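Local coordinates for protein oligogalacturonate lyase (Yersinia enterocolitica subsp. enterocolitica, PDB 3PE7) that cleaves oligogalacturonides, probably by beta-elimination in the cytoplasm, and binds a manganese ion in a seven-bladed beta-propeller, at residues 242-255 with 285-297. Numbering follows the deposited sequence.
Sequences HEFWVPDGSALVYV and CSHLMSNYDGSLM. With MN (manganese (II) ion), chain B.
Phe244 lies against the backbone of 288-290, its ring packed between strands 242-245 and 287-290, which run nearly parallel, 17° apart. CB starts toward the other strand, and chi1 of 68° sets Phe244 CG between the backbone N and the carbonyl carbon, about 4.0 Å from Leu288 O. Farther out, CD2 and CE2 on one edge lie by the same oxygen, CE2 also meeting Leu288 CG; on the other, Phe244 CD1 meets Met289 SD at 3.9 Å in an oblique Met-aromatic contact. CE1 approaches Ser290 N, with Ser290 OG in the ring plane at the edge. Phe244 CZ, the tip, is 3.8 Å from Met289 C; Met297 SD lies beyond, near the ring plane. Met289 CA sits over one face, offset toward the rim, in a CH-pi contact. Beside the ring, Val253 and Met297 meet tip to tip.

Toward the turns, Pro247 CB packs on Tyr292 CD1, and Asp248 CB sits over a face of the Tyr292 ring; Asp248 N gives Tyr292 O a weak hydrogen bond of 3.0 Å. Toward the manganese, one water donates to both His242 O and Leu288 O, bridging the two backbones. His287 NE2 binds the metal at 2.1 Å, joined by Gln350, His353 and His355, while Asp300 holds its ND1. This is the packing of adjacent beta-propeller blades, with a metal ligand where the innermost strand of one is entered.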
ATOM      1  N   HIS A 242       0.039   5.426   9.700  1.00 12.83           N
ATOM      2  CA  HIS A 242      -0.926   5.048   8.659  1.00 12.83           C
ATOM      3  C   HIS A 242      -1.240   6.177   7.692  1.00 12.13           C
ATOM      4  O   HIS A 242      -2.330   6.211   7.110  1.00 11.44           O
ATOM      5  CB  HIS A 242      -2.232   4.522   9.280  1.00 13.54           C
ATOM      6  CG  HIS A 242      -2.042   3.318  10.156  1.00 16.84           C
ATOM      7  ND1 HIS A 242      -3.091   2.690  10.794  1.00 19.02           N
ATOM      8  CD2 HIS A 242      -0.928   2.621  10.485  1.00 19.10           C
ATOM      9  CE1 HIS A 242      -2.625   1.684  11.512  1.00 17.48           C
ATOM     10  NE2 HIS A 242      -1.315   1.612  11.333  1.00 20.21           N
ATOM     11  N   GLU A 243      -0.283   7.089   7.513  1.00 11.50           N
ATOM     12  CA  GLU A 243      -0.533   8.250   6.650  1.00 11.65           C
ATOM     13  C   GLU A 243      -0.698   7.831   5.186  1.00 10.75           C
ATOM     14  O   GLU A 243      -0.046   6.899   4.697  1.00 10.15           O
ATOM     15  CB  GLU A 243       0.549   9.344   6.809  1.00 11.58           C
ATOM     16  CG  GLU A 243       1.898   9.050   6.121  1.00 12.56           C
ATOM     17  CD  GLU A 243       2.782   8.089   6.908  1.00 15.04           C
ATOM     18  OE1 GLU A 243       2.454   7.775   8.088  1.00 16.88           O
ATOM     19  OE2 GLU A 243       3.814   7.641   6.337  1.00 17.54           O
ATOM     20  N   PHE A 244      -1.620   8.503   4.505  1.00  9.42           N
ATOM     21  CA  PHE A 244      -1.816   8.305   3.075  1.00  8.92           C
ATOM     22  C   PHE A 244      -2.453   9.558   2.476  1.00  8.73           C
ATOM     23  O   PHE A 244      -3.083  10.345   3.193  1.00  9.27           O
ATOM     24  CB  PHE A 244      -2.661   7.056   2.752  1.00  9.01           C
ATOM     25  CG  PHE A 244      -4.104   7.150   3.174  1.00  9.32           C
ATOM     26  CD1 PHE A 244      -5.105   7.459   2.236  1.00 10.11           C
ATOM     27  CD2 PHE A 244      -4.475   6.927   4.498  1.00  9.27           C
ATOM     28  CE1 PHE A 244      -6.454   7.535   2.628  1.00 10.60           C
ATOM     29  CE2 PHE A 244      -5.804   6.983   4.898  1.00  9.92           C
ATOM     30  CZ  PHE A 244      -6.806   7.288   3.957  1.00 10.37           C
ATOM     31  N   TRP A 245      -2.249   9.753   1.176  1.00  8.47           N
ATOM     32  CA  TRP A 245      -2.958  10.788   0.433  1.00  8.77           C
ATOM     33  C   TRP A 245      -4.356  10.304   0.062  1.00  8.49           C
ATOM     34  O   TRP A 245      -4.510   9.214  -0.498  1.00  9.00           O
ATOM     35  CB  TRP A 245      -2.230  11.127  -0.881  1.00  8.35           C
ATOM     36  CG  TRP A 245      -0.951  11.941  -0.720  1.00  9.66           C
ATOM     37  CD1 TRP A 245       0.334  11.524  -1.012  1.00  9.87           C
ATOM     38  CD2 TRP A 245      -0.840  13.278  -0.239  1.00 10.60           C
ATOM     39  NE1 TRP A 245       1.230  12.543  -0.752  1.00 10.74           N
ATOM     40  CE2 TRP A 245       0.538  13.620  -0.259  1.00 10.57           C
ATOM     41  CE3 TRP A 245      -1.772  14.230   0.201  1.00 11.83           C
ATOM     42  CZ2 TRP A 245       1.002  14.881   0.130  1.00 13.00           C
ATOM     43  CZ3 TRP A 245      -1.311  15.494   0.595  1.00 13.58           C
ATOM     44  CH2 TRP A 245       0.070  15.799   0.570  1.00 13.50           C
ATOM     45  N   VAL A 246      -5.373  11.120   0.335  1.00  7.98           N
ATOM     46  CA  VAL A 246      -6.661  10.897  -0.354  1.00  8.75           C
ATOM     47  C   VAL A 246      -6.333  10.915  -1.852  1.00  8.22           C
ATOM     48  O   VAL A 246      -5.558  11.760  -2.297  1.00  8.81           O
ATOM     49  CB  VAL A 246      -7.700  11.988  -0.014  1.00  8.70           C
ATOM     50  CG1 VAL A 246      -9.081  11.639  -0.609  1.00  8.74           C
ATOM     51  CG2 VAL A 246      -7.828  12.149   1.497  1.00  9.86           C
ATOM     52  N   PRO A 247      -6.884   9.965  -2.630  1.00  8.07           N
ATOM     53  CA  PRO A 247      -6.458   9.839  -4.045  1.00  8.72           C
ATOM     54  C   PRO A 247      -6.713  11.056  -4.909  1.00  8.94           C
ATOM     55  O   PRO A 247      -6.023  11.219  -5.909  1.00  9.42           O
ATOM     56  CB  PRO A 247      -7.239   8.624  -4.556  1.00  8.94           C
ATOM     57  CG  PRO A 247      -7.441   7.767  -3.315  1.00  7.75           C
ATOM     58  CD  PRO A 247      -7.631   8.783  -2.167  1.00  8.06           C
ATOM     59  N   ASP A 248      -7.657  11.902  -4.519  1.00  9.13           N
ATOM     60  CA  ASP A 248      -7.855  13.177  -5.244  1.00  9.45           C
ATOM     61  C   ASP A 248      -6.836  14.255  -4.857  1.00  9.69           C
ATOM     62  O   ASP A 248      -6.827  15.329  -5.455  1.00 10.06           O
ATOM     63  CB  ASP A 248      -9.302  13.683  -5.124  1.00  9.37           C
ATOM     64  CG  ASP A 248      -9.674  14.146  -3.708  1.00 10.51           C
ATOM     65  OD1 ASP A 248      -8.836  14.122  -2.773  1.00 11.25           O
ATOM     66  OD2 ASP A 248     -10.849  14.561  -3.550  1.00 11.59           O
ATOM     67  N   GLY A 249      -5.995  13.974  -3.860  1.00  9.39           N
ATOM     68  CA  GLY A 249      -4.954  14.911  -3.420  1.00  9.77           C
ATOM     69  C   GLY A 249      -5.446  16.062  -2.555  1.00  9.61           C
ATOM     70  O   GLY A 249      -4.712  17.038  -2.336  1.00 10.29           O
ATOM     71  N   SER A 250      -6.681  15.956  -2.074  1.00  9.45           N
ATOM     72  CA  SER A 250      -7.300  17.021  -1.268  1.00  9.78           C
ATOM     73  C   SER A 250      -6.698  17.158   0.130  1.00  9.91           C
ATOM     74  O   SER A 250      -6.706  18.258   0.703  1.00 10.76           O
ATOM     75  CB  SER A 250      -8.812  16.782  -1.172  1.00  9.31           C
ATOM     76  OG  SER A 250      -9.102  15.512  -0.566  1.00 10.03           O
ATOM     77  N   ALA A 251      -6.180  16.051   0.679  1.00  9.45           N
ATOM     78  CA  ALA A 251      -5.717  16.018   2.069  1.00  9.89           C
ATOM     79  C   ALA A 251      -4.791  14.828   2.296  1.00  9.37           C
ATOM     80  O   ALA A 251      -4.849  13.837   1.535  1.00  9.93           O
ATOM     81  CB  ALA A 251      -6.903  15.937   3.023  1.00 10.64           C
ATOM     82  N   LEU A 252      -3.955  14.945   3.336  1.00  9.65           N
ATOM     83  CA  LEU A 252      -3.217  13.819   3.898  1.00 10.42           C
ATOM     84  C   LEU A 252      -3.992  13.320   5.116  1.00 10.72           C
ATOM     85  O   LEU A 252      -4.344  14.100   5.995  1.00 12.46           O
ATOM     86  CB  LEU A 252      -1.789  14.239   4.277  1.00 10.25           C
ATOM     87  CG  LEU A 252      -0.772  13.128   4.577  1.00 11.47           C
ATOM     88  CD1 LEU A 252      -0.350  12.395   3.298  1.00 13.27           C
ATOM     89  CD2 LEU A 252       0.411  13.722   5.293  1.00 13.71           C
ATOM     90  N   VAL A 253      -4.290  12.024   5.138  1.00 10.02           N
ATOM     91  CA  VAL A 253      -5.071  11.409   6.221  1.00  9.82           C
ATOM     92  C   VAL A 253      -4.128  10.530   7.026  1.00 10.35           C
ATOM     93  O   VAL A 253      -3.187   9.966   6.479  1.00 10.07           O
ATOM     94  CB  VAL A 253      -6.268  10.600   5.648  1.00  9.62           C
ATOM     95  CG1 VAL A 253      -6.996   9.763   6.723  1.00  9.45           C
ATOM     96  CG2 VAL A 253      -7.259  11.546   4.950  1.00 10.24           C
ATOM     97  N   TYR A 254      -4.371  10.442   8.330  1.00 10.13           N
ATOM     98  CA  TYR A 254      -3.534   9.610   9.194  1.00 10.46           C
ATOM     99  C   TYR A 254      -4.287   9.228  10.454  1.00  9.99           C
ATOM    100  O   TYR A 254      -5.387   9.718  10.720  1.00  9.79           O
ATOM    101  CB  TYR A 254      -2.212  10.331   9.553  1.00 10.60           C
ATOM    102  CG  TYR A 254      -2.405  11.608  10.349  1.00 10.44           C
ATOM    103  CD1 TYR A 254      -2.661  12.832   9.701  1.00 11.05           C
ATOM    104  CD2 TYR A 254      -2.338  11.593  11.751  1.00 12.08           C
ATOM    105  CE1 TYR A 254      -2.845  14.014  10.448  1.00 11.98           C
ATOM    106  CE2 TYR A 254      -2.512  12.761  12.492  1.00 11.34           C
ATOM    107  CZ  TYR A 254      -2.761  13.962  11.835  1.00 11.78           C
ATOM    108  OH  TYR A 254      -2.954  15.104  12.603  1.00 12.04           O
ATOM    109  N   VAL A 255      -3.661   8.358  11.242  1.00 10.46           N
ATOM    110  CA  VAL A 255      -4.251   7.873  12.479  1.00 10.43           C
ATOM    111  C   VAL A 255      -3.435   8.412  13.654  1.00 11.19           C
ATOM    112  O   VAL A 255      -2.192   8.419  13.607  1.00 11.36           O
ATOM    113  CB  VAL A 255      -4.292   6.342  12.501  1.00 10.65           C
ATOM    114  CG1 VAL A 255      -4.719   5.808  13.874  1.00 10.16           C
ATOM    115  CG2 VAL A 255      -5.261   5.849  11.455  1.00  9.97           C
ATOM    116  N   CYS A 285      -7.081  -0.445  13.925  1.00 10.54           N
ATOM    117  CA  CYS A 285      -6.874  -1.115  12.647  1.00 10.85           C
ATOM    118  C   CYS A 285      -5.404  -1.059  12.242  1.00 10.63           C
ATOM    119  O   CYS A 285      -4.656  -0.208  12.719  1.00 11.63           O
ATOM    120  CB  CYS A 285      -7.736  -0.449  11.566  1.00 10.06           C
ATOM    121  SG  CYS A 285      -9.512  -0.713  11.752  1.00 10.88           S
ATOM    122  N   SER A 286      -4.996  -1.960  11.355  1.00  9.90           N
ATOM    123  CA  SER A 286      -3.590  -2.080  10.981  1.00 10.06           C
ATOM    124  C   SER A 286      -3.223  -1.197   9.799  1.00  9.49           C
ATOM    125  O   SER A 286      -2.059  -0.925   9.581  1.00 10.36           O
ATOM    126  CB  SER A 286      -3.259  -3.547  10.692  1.00 10.56           C
ATOM    127  OG  SER A 286      -3.240  -4.277  11.926  1.00 11.38           O
ATOM    128  N   HIS A 287      -4.240  -0.790   9.048  1.00  9.52           N
ATOM    129  CA  HIS A 287      -4.093   0.051   7.856  1.00  9.27           C
ATOM    130  C   HIS A 287      -5.345   0.911   7.717  1.00  9.46           C
ATOM    131  O   HIS A 287      -6.373   0.645   8.360  1.00  9.84           O
ATOM    132  CB  HIS A 287      -3.921  -0.808   6.606  1.00  9.53           C
ATOM    133  CG  HIS A 287      -2.854  -1.843   6.740  1.00  8.28           C
ATOM    134  ND1 HIS A 287      -3.112  -3.118   7.206  1.00  8.96           N
ATOM    135  CD2 HIS A 287      -1.524  -1.784   6.508  1.00  8.38           C
ATOM    136  CE1 HIS A 287      -1.980  -3.803   7.235  1.00  9.15           C
ATOM    137  NE2 HIS A 287      -1.004  -3.018   6.814  1.00 10.02           N
ATOM    138  N   LEU A 288      -5.227   1.968   6.915  1.00  9.10           N
ATOM    139  CA  LEU A 288      -6.371   2.806   6.566  1.00  8.63           C
ATOM    140  C   LEU A 288      -6.267   3.230   5.103  1.00  8.80           C
ATOM    141  O   LEU A 288      -5.169   3.520   4.597  1.00  9.35           O
ATOM    142  CB  LEU A 288      -6.414   4.035   7.482  1.00  9.41           C
ATOM    143  CG  LEU A 288      -7.670   4.915   7.453  1.00  8.25           C
ATOM    144  CD1 LEU A 288      -8.941   4.116   7.844  1.00  9.60           C
ATOM    145  CD2 LEU A 288      -7.468   6.103   8.388  1.00  9.73           C
ATOM    146  N   MET A 289      -7.403   3.252   4.417  1.00  8.51           N
ATOM    147  CA  MET A 289      -7.439   3.680   3.022  1.00  8.10           C
ATOM    148  C   MET A 289      -8.790   4.322   2.719  1.00  8.33           C
ATOM    149  O   MET A 289      -9.783   4.037   3.398  1.00  8.89           O
ATOM    150  CB  MET A 289      -7.187   2.464   2.102  1.00  7.98           C
ATOM    151  CG  MET A 289      -7.011   2.774   0.619  1.00  9.34           C
ATOM    152  SD  MET A 289      -5.964   4.213   0.289  1.00  9.78           S
ATOM    153  CE  MET A 289      -6.160   4.339  -1.490  1.00 12.53           C
ATOM    154  N   SER A 290      -8.813   5.201   1.719  1.00  7.75           N
ATOM    155  CA  SER A 290     -10.076   5.836   1.311  1.00  8.71           C
ATOM    156  C   SER A 290     -10.456   5.549  -0.144  1.00  8.58           C
ATOM    157  O   SER A 290      -9.655   5.014  -0.914  1.00  9.35           O
ATOM    158  CB  SER A 290      -9.996   7.354   1.535  1.00  7.84           C
ATOM    159  OG  SER A 290      -9.217   7.981   0.524  1.00  8.30           O
ATOM    160  N   ASN A 291     -11.691   5.906  -0.501  1.00  8.63           N
ATOM    161  CA  ASN A 291     -12.106   5.987  -1.894  1.00  8.37           C
ATOM    162  C   ASN A 291     -11.569   7.300  -2.485  1.00  8.65           C
ATOM    163  O   ASN A 291     -10.817   8.015  -1.825  1.00  8.35           O
ATOM    164  CB  ASN A 291     -13.630   5.880  -2.022  1.00  8.09           C
ATOM    165  CG  ASN A 291     -14.373   7.064  -1.415  1.00  8.37           C
ATOM    166  OD1 ASN A 291     -13.817   7.874  -0.691  1.00  8.24           O
ATOM    167  ND2 ASN A 291     -15.684   7.151  -1.721  1.00  9.80           N
ATOM    168  N   TYR A 292     -11.949   7.609  -3.718  1.00  9.63           N
ATOM    169  CA  TYR A 292     -11.266   8.690  -4.451  1.00  9.91           C
ATOM    170  C   TYR A 292     -11.328  10.060  -3.779  1.00 10.16           C
ATOM    171  O   TYR A 292     -10.317  10.773  -3.730  1.00  9.81           O
ATOM    172  CB  TYR A 292     -11.800   8.747  -5.881  1.00 10.16           C
ATOM    173  CG  TYR A 292     -11.044   9.675  -6.807  1.00 10.20           C
ATOM    174  CD1 TYR A 292      -9.815   9.318  -7.326  1.00  9.82           C
ATOM    175  CD2 TYR A 292     -11.573  10.914  -7.160  1.00  9.44           C
ATOM    176  CE1 TYR A 292      -9.128  10.170  -8.211  1.00 12.37           C
ATOM    177  CE2 TYR A 292     -10.889  11.778  -8.031  1.00 11.44           C
ATOM    178  CZ  TYR A 292      -9.673  11.396  -8.536  1.00 12.40           C
ATOM    179  OH  TYR A 292      -9.013  12.236  -9.401  1.00 14.02           O
ATOM    180  N   ASP A 293     -12.496  10.430  -3.246  1.00 10.06           N
ATOM    181  CA  ASP A 293     -12.667  11.767  -2.657  1.00 11.27           C
ATOM    182  C   ASP A 293     -12.662  11.779  -1.133  1.00 10.94           C
ATOM    183  O   ASP A 293     -12.943  12.801  -0.528  1.00 10.92           O
ATOM    184  CB  ASP A 293     -13.947  12.447  -3.215  1.00 11.36           C
ATOM    185  CG  ASP A 293     -15.232  11.798  -2.706  1.00 14.43           C
ATOM    186  OD1 ASP A 293     -16.307  12.459  -2.778  1.00 17.30           O
ATOM    187  OD2 ASP A 293     -15.185  10.637  -2.229  1.00 13.82           O
ATOM    188  N   GLY A 294     -12.344  10.639  -0.512  1.00 10.69           N
ATOM    189  CA  GLY A 294     -12.258  10.567   0.939  1.00 10.52           C
ATOM    190  C   GLY A 294     -13.604  10.575   1.644  1.00 11.18           C
ATOM    191  O   GLY A 294     -13.656  10.785   2.853  1.00 11.68           O
ATOM    192  N   SER A 295     -14.688  10.337   0.903  1.00 10.48           N
ATOM    193  CA  SER A 295     -16.022  10.243   1.513  1.00 10.66           C
ATOM    194  C   SER A 295     -16.263   8.895   2.208  1.00 10.60           C
ATOM    195  O   SER A 295     -17.163   8.767   3.032  1.00 11.31           O
ATOM    196  CB  SER A 295     -17.109  10.496   0.460  1.00 10.66           C
ATOM    197  OG  SER A 295     -16.996   9.601  -0.637  1.00 11.26           O
ATOM    198  N   LEU A 296     -15.491   7.879   1.822  1.00 10.23           N
ATOM    199  CA  LEU A 296     -15.520   6.573   2.497  1.00  9.35           C
ATOM    200  C   LEU A 296     -14.107   6.151   2.848  1.00  9.52           C
ATOM    201  O   LEU A 296     -13.181   6.409   2.085  1.00  9.53           O
ATOM    202  CB  LEU A 296     -16.129   5.496   1.590  1.00 10.19           C
ATOM    203  CG  LEU A 296     -17.595   5.621   1.158  1.00 10.77           C
ATOM    204  CD1 LEU A 296     -17.898   4.559   0.110  1.00 12.31           C
ATOM    205  CD2 LEU A 296     -18.510   5.495   2.375  1.00 13.16           C
ATOM    206  N   MET A 297     -13.948   5.512   4.007  1.00  9.07           N
ATOM    207  CA  MET A 297     -12.665   4.920   4.375  1.00  9.07           C
ATOM    208  C   MET A 297     -12.860   3.486   4.832  1.00  8.77           C
ATOM    209  O   MET A 297     -13.957   3.087   5.214  1.00  9.14           O
ATOM    210  CB  MET A 297     -11.943   5.746   5.442  1.00  9.62           C
ATOM    211  CG  MET A 297     -11.609   7.177   4.980  1.00  8.93           C
ATOM    212  SD  MET A 297     -10.500   8.057   6.099  1.00 11.89           S
ATOM    213  CE  MET A 297     -10.610   9.691   5.370  1.00  9.90           C
TER
HETATM  214 MN    MN B 389       0.692  -3.944   5.899  1.00  7.45          MN
HETATM  215  O   HOH W   1      -2.752   3.841   5.913  1.00 13.66           O
HETATM  216  O   HOH W   2      -5.725   2.358  10.826  1.00 19.36           O
HETATM  217  O   HOH W   3     -12.207  15.444  -1.500  1.00 20.87           O